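PDB 1ORU: putative metal-sulfur cluster biosynthesis proteins YuaD from Bacillus subtilis, which is of unknown function but carries a MOSC domain, a family generally thought to bind molybdenum and pyridoxal phosphate. Local coordinates for residues A[88-91]-A[92-95]; A[72-75]-A[76-80]; A[137-140]-A[141-145]. All coordinates share one frame; numbering follows the deposited sequence.

Contact 1. Residues A[88-91]-A[92-95]; sequences RILP and EWLG
Trp93 N bonds to Leu90 O and Leu94 N to Pro91 O, each at 3.0 Å, so the extended run Arg88-Leu90 winds at Pro91 into a run of overlapping i to i+3 turns, in the connection between helix 74-84 and strand 98-101 of the MOSC domain. Both bonds are bent. A third turn, Gly95 N to Glu92 O, follows, and Gly95 leaves it with positive phi.

This winding lets Trp93 fold back along the incoming chain. With its CG beside the backbone N (chi1 -56°), the indole slides under Leu90, whose CB makes a CH-pi contact 3.8 Å from the centroid of the five-membered ring and almost on its normal. Leu90 CD1 hangs past the rim of the indole beside NE1, CE2 and CZ2, 3.6 Å from Trp93 CZ2, and Leu90 N lies over the same flat surface. Helix 133-142 meets the indole through Val138. Ile89 and Leu94 turn to helix 74-84, where they touch Ala81 and Cys77; their side chains cross at about a right angle, with Ile89 CG2 4.0 Å from Leu94 CD1.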
ATOM      1  N   ARG A  88      30.083  -9.911  -6.033  1.00 28.57           N
ATOM      2  CA  ARG A  88      28.671 -10.228  -6.196  1.00 29.52           C
ATOM      3  C   ARG A  88      27.834 -10.058  -4.935  1.00 28.09           C
ATOM      4  O   ARG A  88      28.344 -10.110  -3.817  1.00 26.57           O
ATOM      5  CB  ARG A  88      28.516 -11.663  -6.707  1.00 33.17           C
ATOM      6  CG  ARG A  88      29.153 -12.704  -5.805  1.00 38.13           C
ATOM      7  CD  ARG A  88      28.855 -14.123  -6.273  1.00 42.58           C
ATOM      8  NE  ARG A  88      29.515 -15.118  -5.429  1.00 46.05           N
ATOM      9  CZ  ARG A  88      29.360 -16.432  -5.556  1.00 48.27           C
ATOM     10  NH1 ARG A  88      28.562 -16.922  -6.496  1.00 49.04           N
ATOM     11  NH2 ARG A  88      30.007 -17.259  -4.747  1.00 50.33           N
ATOM     12  N   ILE A  89      26.536  -9.850  -5.143  1.00 25.21           N
ATOM     13  CA  ILE A  89      25.569  -9.699  -4.063  1.00 24.04           C
ATOM     14  C   ILE A  89      24.425 -10.653  -4.400  1.00 22.51           C
ATOM     15  O   ILE A  89      23.726 -10.455  -5.388  1.00 23.09           O
ATOM     16  CB  ILE A  89      25.011  -8.256  -3.995  1.00 24.64           C
ATOM     17  CG1 ILE A  89      26.113  -7.282  -3.573  1.00 23.91           C
ATOM     18  CG2 ILE A  89      23.848  -8.193  -3.023  1.00 23.58           C
ATOM     19  CD1 ILE A  89      26.632  -7.513  -2.169  1.00 26.17           C
ATOM     20  N   LEU A  90      24.240 -11.687  -3.586  1.00 23.07           N
ATOM     21  CA  LEU A  90      23.180 -12.663  -3.834  1.00 21.14           C
ATOM     22  C   LEU A  90      21.855 -12.254  -3.203  1.00 19.51           C
ATOM     23  O   LEU A  90      21.819 -11.767  -2.075  1.00 17.54           O
ATOM     24  CB  LEU A  90      23.592 -14.034  -3.296  1.00 22.29           C
ATOM     25  CG  LEU A  90      24.884 -14.619  -3.876  1.00 23.78           C
ATOM     26  CD1 LEU A  90      25.121 -16.001  -3.278  1.00 24.30           C
ATOM     27  CD2 LEU A  90      24.787 -14.695  -5.389  1.00 23.21           C
ATOM     28  N   PRO A  91      20.741 -12.453  -3.931  1.00 17.80           N
ATOM     29  CA  PRO A  91      19.425 -12.091  -3.395  1.00 18.03           C
ATOM     30  C   PRO A  91      19.172 -12.717  -2.022  1.00 18.27           C
ATOM     31  O   PRO A  91      18.525 -12.109  -1.165  1.00 17.27           O
ATOM     32  CB  PRO A  91      18.463 -12.619  -4.463  1.00 17.53           C
ATOM     33  CG  PRO A  91      19.248 -12.414  -5.733  1.00 18.62           C
ATOM     34  CD  PRO A  91      20.632 -12.913  -5.328  1.00 18.40           C
ATOM     35  N   GLU A  92      19.691 -13.929  -1.822  1.00 18.17           N
ATOM     36  CA  GLU A  92      19.519 -14.648  -0.560  1.00 19.42           C
ATOM     37  C   GLU A  92      20.040 -13.858   0.634  1.00 18.82           C
ATOM     38  O   GLU A  92      19.424 -13.840   1.704  1.00 17.21           O
ATOM     39  CB  GLU A  92      20.240 -16.001  -0.605  1.00 21.42           C
ATOM     40  CG  GLU A  92      19.694 -16.973  -1.635  1.00 25.51           C
ATOM     41  CD  GLU A  92      20.503 -16.994  -2.920  1.00 27.22           C
ATOM     42  OE1 GLU A  92      20.792 -15.910  -3.468  1.00 24.69           O
ATOM     43  OE2 GLU A  92      20.837 -18.104  -3.389  1.00 28.62           O
ATOM     44  N   TRP A  93      21.187 -13.217   0.447  1.00 18.37           N
ATOM     45  CA  TRP A  93      21.805 -12.437   1.508  1.00 18.82           C
ATOM     46  C   TRP A  93      20.929 -11.262   1.923  1.00 19.59           C
ATOM     47  O   TRP A  93      21.000 -10.796   3.065  1.00 19.76           O
ATOM     48  CB  TRP A  93      23.161 -11.907   1.053  1.00 18.91           C
ATOM     49  CG  TRP A  93      24.119 -12.964   0.598  1.00 22.07           C
ATOM     50  CD1 TRP A  93      24.017 -14.313   0.795  1.00 22.63           C
ATOM     51  CD2 TRP A  93      25.341 -12.752  -0.109  1.00 21.37           C
ATOM     52  NE1 TRP A  93      25.107 -14.954   0.253  1.00 23.24           N
ATOM     53  CE2 TRP A  93      25.935 -14.017  -0.308  1.00 21.90           C
ATOM     54  CE3 TRP A  93      25.997 -11.612  -0.593  1.00 22.47           C
ATOM     55  CZ2 TRP A  93      27.153 -14.176  -0.975  1.00 23.38           C
ATOM     56  CZ3 TRP A  93      27.207 -11.768  -1.255  1.00 22.41           C
ATOM     57  CH2 TRP A  93      27.773 -13.043  -1.440  1.00 24.05           C
ATOM     58  N   LEU A  94      20.111 -10.783   0.993  1.00 18.19           N
ATOM     59  CA  LEU A  94      19.231  -9.654   1.270  1.00 18.03           C
ATOM     60  C   LEU A  94      17.854 -10.122   1.728  1.00 18.62           C
ATOM     61  O   LEU A  94      16.951  -9.312   1.938  1.00 19.93           O
ATOM     62  CB  LEU A  94      19.097  -8.777   0.022  1.00 18.53           C
ATOM     63  CG  LEU A  94      20.403  -8.246  -0.579  1.00 21.29           C
ATOM     64  CD1 LEU A  94      20.101  -7.439  -1.838  1.00 21.04           C
ATOM     65  CD2 LEU A  94      21.130  -7.389   0.433  1.00 21.47           C
ATOM     66  N   GLY A  95      17.700 -11.433   1.882  1.00 16.89           N
ATOM     67  CA  GLY A  95      16.432 -11.994   2.318  1.00 16.89           C
ATOM     68  C   GLY A  95      15.307 -11.847   1.307  1.00 15.98           C
ATOM     69  O   GLY A  95      14.129 -11.808   1.672  1.00 14.21           O
TER

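Contact 2. Residues A[72-75]-A[76-80]; sequences VSIE and ECNEI
Ser73 OG accepts a nearly straight hydrogen bond from Glu76 N (3.0 Å, 165° at the hydrogen), the N-cap of helix 74-84 at the point where strand 69-73 ends. This is the strand-to-helix corner of a beta-alpha-beta unit that runs on to strand 98-101. Ser73 grips the new helix twice, because its carbonyl O also takes Cys77 N at 3.0 Å. The chi1 of 89° sets OG between the backbone N and the carbonyl carbon of its own residue, where it faces Glu76 N. Ser73 OG has a further hydrogen bond to Met103 O.

Glu76 passes the cap alongside, its CG 3.2 Å from Ser73 OG, and then runs on extended to its carboxylate. A water joins the two residues by a second route: it accepts from Ser73 N at 2.8 Å and donates to Glu76 OE1 at 2.7 Å. The same OE1 is hydrogen-bonded to Thr107 OG1, so the buried carboxylate is held by the protein as well as by the water. Glu75 points its carboxylate to the backbone N atoms of Gly102 and Met103, just past strand 98-101.

Regular helical bonding follows, Asn78 N to Ile74 O and Glu79 N to Glu75 O. Ile74 and Asn78 lie side by side on one flank of this turn. On the inner side Val72, the last strand residue before the cap, meets the first full turn of helix, with its CG2 3.8 Å from Cys77 SG.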
ATOM      1  N   VAL A  72      13.882  -8.118  -5.315  1.00 13.50           N
ATOM      2  CA  VAL A  72      15.084  -7.393  -5.729  1.00 13.51           C
ATOM      3  C   VAL A  72      15.315  -7.732  -7.198  1.00 14.08           C
ATOM      4  O   VAL A  72      14.846  -8.760  -7.683  1.00 15.36           O
ATOM      5  CB  VAL A  72      16.354  -7.812  -4.927  1.00 14.28           C
ATOM      6  CG1 VAL A  72      16.153  -7.534  -3.451  1.00 14.27           C
ATOM      7  CG2 VAL A  72      16.682  -9.283  -5.160  1.00 15.37           C
ATOM      8  N   SER A  73      16.023  -6.872  -7.915  1.00 14.99           N
ATOM      9  CA  SER A  73      16.297  -7.164  -9.307  1.00 16.57           C
ATOM     10  C   SER A  73      17.778  -7.503  -9.421  1.00 16.43           C
ATOM     11  O   SER A  73      18.612  -6.949  -8.696  1.00 17.08           O
ATOM     12  CB  SER A  73      15.947  -5.970 -10.198  1.00 18.87           C
ATOM     13  OG  SER A  73      17.034  -5.079 -10.336  1.00 18.92           O
ATOM     14  N   ILE A  74      18.094  -8.436 -10.311  1.00 16.31           N
ATOM     15  CA  ILE A  74      19.478  -8.847 -10.527  1.00 16.30           C
ATOM     16  C   ILE A  74      20.308  -7.626 -10.916  1.00 16.47           C
ATOM     17  O   ILE A  74      21.439  -7.457 -10.451  1.00 16.97           O
ATOM     18  CB  ILE A  74      19.578  -9.900 -11.660  1.00 15.91           C
ATOM     19  CG1 ILE A  74      18.847 -11.187 -11.252  1.00 17.63           C
ATOM     20  CG2 ILE A  74      21.045 -10.168 -12.005  1.00 15.72           C
ATOM     21  CD1 ILE A  74      19.372 -11.828  -9.981  1.00 17.72           C
ATOM     22  N   GLU A  75      19.741  -6.774 -11.771  1.00 16.19           N
ATOM     23  CA  GLU A  75      20.439  -5.577 -12.221  1.00 17.21           C
ATOM     24  C   GLU A  75      20.831  -4.654 -11.066  1.00 17.01           C
ATOM     25  O   GLU A  75      21.972  -4.193 -11.000  1.00 16.78           O
ATOM     26  CB  GLU A  75      19.590  -4.791 -13.223  1.00 16.18           C
ATOM     27  CG  GLU A  75      19.326  -5.481 -14.551  1.00 17.79           C
ATOM     28  CD  GLU A  75      18.130  -6.416 -14.507  1.00 19.64           C
ATOM     29  OE1 GLU A  75      17.265  -6.234 -13.624  1.00 19.55           O
ATOM     30  OE2 GLU A  75      18.043  -7.319 -15.367  1.00 17.72           O
ATOM     31  N   GLU A  76      19.894  -4.376 -10.161  1.00 16.55           N
ATOM     32  CA  GLU A  76      20.199  -3.500  -9.033  1.00 16.89           C
ATOM     33  C   GLU A  76      21.178  -4.152  -8.049  1.00 17.31           C
ATOM     34  O   GLU A  76      22.018  -3.468  -7.457  1.00 17.95           O
ATOM     35  CB  GLU A  76      18.907  -3.058  -8.321  1.00 17.06           C
ATOM     36  CG  GLU A  76      17.996  -2.195  -9.210  1.00 17.39           C
ATOM     37  CD  GLU A  76      16.844  -1.537  -8.460  1.00 18.86           C
ATOM     38  OE1 GLU A  76      16.260  -2.186  -7.566  1.00 18.26           O
ATOM     39  OE2 GLU A  76      16.510  -0.370  -8.776  1.00 20.06           O
ATOM     40  N   CYS A  77      21.088  -5.468  -7.880  1.00 18.05           N
ATOM     41  CA  CYS A  77      22.009  -6.159  -6.978  1.00 18.59           C
ATOM     42  C   CYS A  77      23.427  -6.035  -7.516  1.00 19.30           C
ATOM     43  O   CYS A  77      24.373  -5.880  -6.746  1.00 19.00           O
ATOM     44  CB  CYS A  77      21.641  -7.640  -6.841  1.00 18.70           C
ATOM     45  SG  CYS A  77      20.220  -7.956  -5.774  1.00 19.32           S
ATOM     46  N   ASN A  78      23.572  -6.114  -8.838  1.00 19.82           N
ATOM     47  CA  ASN A  78      24.884  -5.982  -9.467  1.00 21.47           C
ATOM     48  C   ASN A  78      25.370  -4.557  -9.246  1.00 22.47           C
ATOM     49  O   ASN A  78      26.569  -4.310  -9.051  1.00 22.37           O
ATOM     50  CB  ASN A  78      24.795  -6.264 -10.971  1.00 23.51           C
ATOM     51  CG  ASN A  78      24.597  -7.738 -11.281  1.00 26.60           C
ATOM     52  OD1 ASN A  78      24.367  -8.116 -12.433  1.00 29.29           O
ATOM     53  ND2 ASN A  78      24.689  -8.579 -10.258  1.00 26.16           N
ATOM     54  N   GLU A  79      24.430  -3.619  -9.272  1.00 20.61           N
ATOM     55  CA  GLU A  79      24.752  -2.216  -9.072  1.00 22.56           C
ATOM     56  C   GLU A  79      25.297  -2.010  -7.664  1.00 21.26           C
ATOM     57  O   GLU A  79      26.280  -1.292  -7.473  1.00 21.97           O
ATOM     58  CB  GLU A  79      23.509  -1.353  -9.285  1.00 25.77           C
ATOM     59  CG  GLU A  79      23.822   0.043  -9.782  1.00 29.60           C
ATOM     60  CD  GLU A  79      22.578   0.883  -9.986  1.00 32.20           C
ATOM     61  OE1 GLU A  79      21.558   0.337 -10.466  1.00 31.38           O
ATOM     62  OE2 GLU A  79      22.626   2.094  -9.676  1.00 33.40           O
ATOM     63  N   ILE A  80      24.662  -2.639  -6.680  1.00 20.99           N
ATOM     64  CA  ILE A  80      25.112  -2.531  -5.299  1.00 20.50           C
ATOM     65  C   ILE A  80      26.525  -3.114  -5.205  1.00 22.59           C
ATOM     66  O   ILE A  80      27.417  -2.503  -4.609  1.00 22.19           O
ATOM     67  CB  ILE A  80      24.175  -3.308  -4.332  1.00 20.44           C
ATOM     68  CG1 ILE A  80      22.790  -2.651  -4.302  1.00 18.64           C
ATOM     69  CG2 ILE A  80      24.776  -3.341  -2.930  1.00 19.18           C
ATOM     70  CD1 ILE A  80      21.764  -3.400  -3.441  1.00 17.35           C
TER
HETATM   71  O   HOH W   1      16.490  -4.556  -6.349  1.00 17.29           O

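Contact 3. Residues A[137-140]-A[141-145]; sequences EVIQ and SYYPD
Ser141 OG donates a short hydrogen bond of 2.6 Å to Val138 O, arriving in the carbonyl plane on a lone pair. It is a serine turned back onto the carbonyl of the preceding helical turn, near the C-terminal end of helix 133-142. Its chi1 of 69° sets the hydroxyl between backbone N and carbonyl carbon, facing that oxygen. Val138 O also receives a weak bond from Ser141 N, whose better partner is Glu137 O at 3.2 Å.

From here the stronger backbone bonds reach back three residues, Tyr142 N to Ile139 O at 3.1 Å and Tyr143 N to Gln140 O at 3.0 Å, with a weak one left from Tyr143 N to Ile139 O. Pro144 brings no N-H to continue the series, although its N lies close to Gln140 O.

Outside the backbone, Val138 and Tyr142 lie alongside each other, Val138 CG1 meeting the ring edge in its plane, 3.8 Å from Tyr142 CE2. Tyr143 swings to another side of the helix and crosses Ile139, so that Ile139 CG2 lies 4.1 Å from Tyr143 CD2. Gln140, bent at chi2, sends its amide beyond the helix end: NE2 bonds Gln146 O and OE1 bonds Leu149 N, tying the helix to the turn that leads into helix 149-156.

Helix 149-156 packs against this turn through Phe153 on Ile139 and Leu149 on Tyr143. Toward the connection between helix 74-84 and strand 98-101, Tyr142 stacks on Trp93 and Tyr143 OH bonds Arg88 O.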
ATOM      1  N   GLU A 137      25.772  -6.657   7.315  1.00 22.94           N
ATOM      2  CA  GLU A 137      26.645  -7.472   8.149  1.00 24.62           C
ATOM      3  C   GLU A 137      26.780  -8.871   7.552  1.00 23.14           C
ATOM      4  O   GLU A 137      27.802  -9.532   7.721  1.00 20.08           O
ATOM      5  CB  GLU A 137      26.090  -7.522   9.572  1.00 26.71           C
ATOM      6  CG  GLU A 137      25.942  -6.130  10.163  1.00 33.06           C
ATOM      7  CD  GLU A 137      25.434  -6.131  11.583  1.00 36.99           C
ATOM      8  OE1 GLU A 137      24.331  -6.664  11.825  1.00 40.27           O
ATOM      9  OE2 GLU A 137      26.140  -5.589  12.459  1.00 40.06           O
ATOM     10  N   VAL A 138      25.742  -9.310   6.845  1.00 22.07           N
ATOM     11  CA  VAL A 138      25.763 -10.612   6.187  1.00 20.99           C
ATOM     12  C   VAL A 138      26.752 -10.530   5.025  1.00 21.28           C
ATOM     13  O   VAL A 138      27.597 -11.410   4.844  1.00 20.54           O
ATOM     14  CB  VAL A 138      24.368 -10.987   5.634  1.00 21.25           C
ATOM     15  CG1 VAL A 138      24.460 -12.252   4.781  1.00 21.56           C
ATOM     16  CG2 VAL A 138      23.398 -11.200   6.786  1.00 20.53           C
ATOM     17  N   ILE A 139      26.647  -9.466   4.238  1.00 20.49           N
ATOM     18  CA  ILE A 139      27.544  -9.283   3.106  1.00 20.49           C
ATOM     19  C   ILE A 139      28.982  -9.219   3.611  1.00 20.98           C
ATOM     20  O   ILE A 139      29.901  -9.760   2.988  1.00 19.78           O
ATOM     21  CB  ILE A 139      27.205  -7.991   2.329  1.00 19.73           C
ATOM     22  CG1 ILE A 139      25.816  -8.129   1.686  1.00 20.95           C
ATOM     23  CG2 ILE A 139      28.257  -7.730   1.264  1.00 20.50           C
ATOM     24  CD1 ILE A 139      25.259  -6.840   1.086  1.00 20.65           C
ATOM     25  N   GLN A 140      29.168  -8.564   4.752  1.00 21.44           N
ATOM     26  CA  GLN A 140      30.492  -8.438   5.342  1.00 23.16           C
ATOM     27  C   GLN A 140      31.094  -9.812   5.624  1.00 22.91           C
ATOM     28  O   GLN A 140      32.278 -10.034   5.373  1.00 24.32           O
ATOM     29  CB  GLN A 140      30.424  -7.635   6.646  1.00 23.74           C
ATOM     30  CG  GLN A 140      31.760  -7.542   7.375  1.00 23.06           C
ATOM     31  CD  GLN A 140      32.747  -6.635   6.672  1.00 23.46           C
ATOM     32  OE1 GLN A 140      32.714  -5.417   6.840  1.00 24.64           O
ATOM     33  NE2 GLN A 140      33.624  -7.219   5.866  1.00 24.01           N
ATOM     34  N   SER A 141      30.280 -10.736   6.128  1.00 24.98           N
ATOM     35  CA  SER A 141      30.774 -12.070   6.454  1.00 24.75           C
ATOM     36  C   SER A 141      31.280 -12.850   5.241  1.00 25.64           C
ATOM     37  O   SER A 141      32.070 -13.783   5.392  1.00 25.14           O
ATOM     38  CB  SER A 141      29.700 -12.882   7.197  1.00 24.99           C
ATOM     39  OG  SER A 141      28.606 -13.230   6.363  1.00 24.76           O
ATOM     40  N   TYR A 142      30.838 -12.474   4.046  1.00 25.73           N
ATOM     41  CA  TYR A 142      31.283 -13.154   2.831  1.00 26.15           C
ATOM     42  C   TYR A 142      32.552 -12.517   2.268  1.00 26.45           C
ATOM     43  O   TYR A 142      33.212 -13.088   1.401  1.00 25.60           O
ATOM     44  CB  TYR A 142      30.175 -13.143   1.774  1.00 25.98           C
ATOM     45  CG  TYR A 142      29.073 -14.128   2.080  1.00 27.58           C
ATOM     46  CD1 TYR A 142      29.241 -15.492   1.827  1.00 29.13           C
ATOM     47  CD2 TYR A 142      27.885 -13.711   2.677  1.00 28.12           C
ATOM     48  CE1 TYR A 142      28.252 -16.413   2.165  1.00 29.25           C
ATOM     49  CE2 TYR A 142      26.891 -14.624   3.023  1.00 29.50           C
ATOM     50  CZ  TYR A 142      27.081 -15.972   2.765  1.00 29.73           C
ATOM     51  OH  TYR A 142      26.107 -16.875   3.121  1.00 31.81           O
ATOM     52  N   TYR A 143      32.882 -11.332   2.770  1.00 26.15           N
ATOM     53  CA  TYR A 143      34.075 -10.613   2.337  1.00 26.49           C
ATOM     54  C   TYR A 143      34.727 -10.004   3.573  1.00 27.89           C
ATOM     55  O   TYR A 143      34.951  -8.793   3.641  1.00 28.34           O
ATOM     56  CB  TYR A 143      33.689  -9.511   1.353  1.00 26.01           C
ATOM     57  CG  TYR A 143      32.923 -10.004   0.145  1.00 25.55           C
ATOM     58  CD1 TYR A 143      33.518 -10.865  -0.775  1.00 25.50           C
ATOM     59  CD2 TYR A 143      31.613  -9.588  -0.092  1.00 24.23           C
ATOM     60  CE1 TYR A 143      32.833 -11.297  -1.903  1.00 25.90           C
ATOM     61  CE2 TYR A 143      30.915 -10.014  -1.222  1.00 25.80           C
ATOM     62  CZ  TYR A 143      31.532 -10.867  -2.125  1.00 25.65           C
ATOM     63  OH  TYR A 143      30.863 -11.276  -3.258  1.00 24.18           O
ATOM     64  N   PRO A 144      35.057 -10.847   4.567  1.00 28.55           N
ATOM     65  CA  PRO A 144      35.681 -10.407   5.819  1.00 28.57           C
ATOM     66  C   PRO A 144      37.000  -9.654   5.678  1.00 27.68           C
ATOM     67  O   PRO A 144      37.409  -8.949   6.597  1.00 28.80           O
ATOM     68  CB  PRO A 144      35.832 -11.712   6.600  1.00 28.64           C
ATOM     69  CG  PRO A 144      36.079 -12.709   5.521  1.00 29.72           C
ATOM     70  CD  PRO A 144      35.051 -12.319   4.480  1.00 29.54           C
ATOM     71  N   ASP A 145      37.662  -9.790   4.534  1.00 27.19           N
ATOM     72  CA  ASP A 145      38.934  -9.105   4.330  1.00 27.56           C
ATOM     73  C   ASP A 145      38.761  -7.693   3.776  1.00 28.33           C
ATOM     74  O   ASP A 145      39.742  -7.017   3.459  1.00 28.26           O
ATOM     75  CB  ASP A 145      39.840  -9.934   3.410  1.00 27.89           C
ATOM     76  CG  ASP A 145      39.305 -10.038   1.994  1.00 30.24           C
ATOM     77  OD1 ASP A 145      38.087 -10.264   1.822  1.00 29.77           O
ATOM     78  OD2 ASP A 145      40.116  -9.909   1.051  1.00 31.08           O
TER

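Going from the N terminus, the three contacts come in series, none enclosing or crossing another, and each is a local turn. Contact 2 turns the chain from strand 69-73 into helix 74-84; contact 1 coils the return path toward strand 98-101; contact 3 comes much later, at the end of helix 133-142. Contact 1 is the one in the middle. It packs on contact 2 through Pro91 CB against Val72 CG2 and Ile89 CG1 against Ile80 CG2, and on contact 3 through Ile89 CD1 against Ile139 CD1. Contacts 2 and 3 do not touch, so residues 88-95 bridge the beta-alpha-beta unit to helix 133-142.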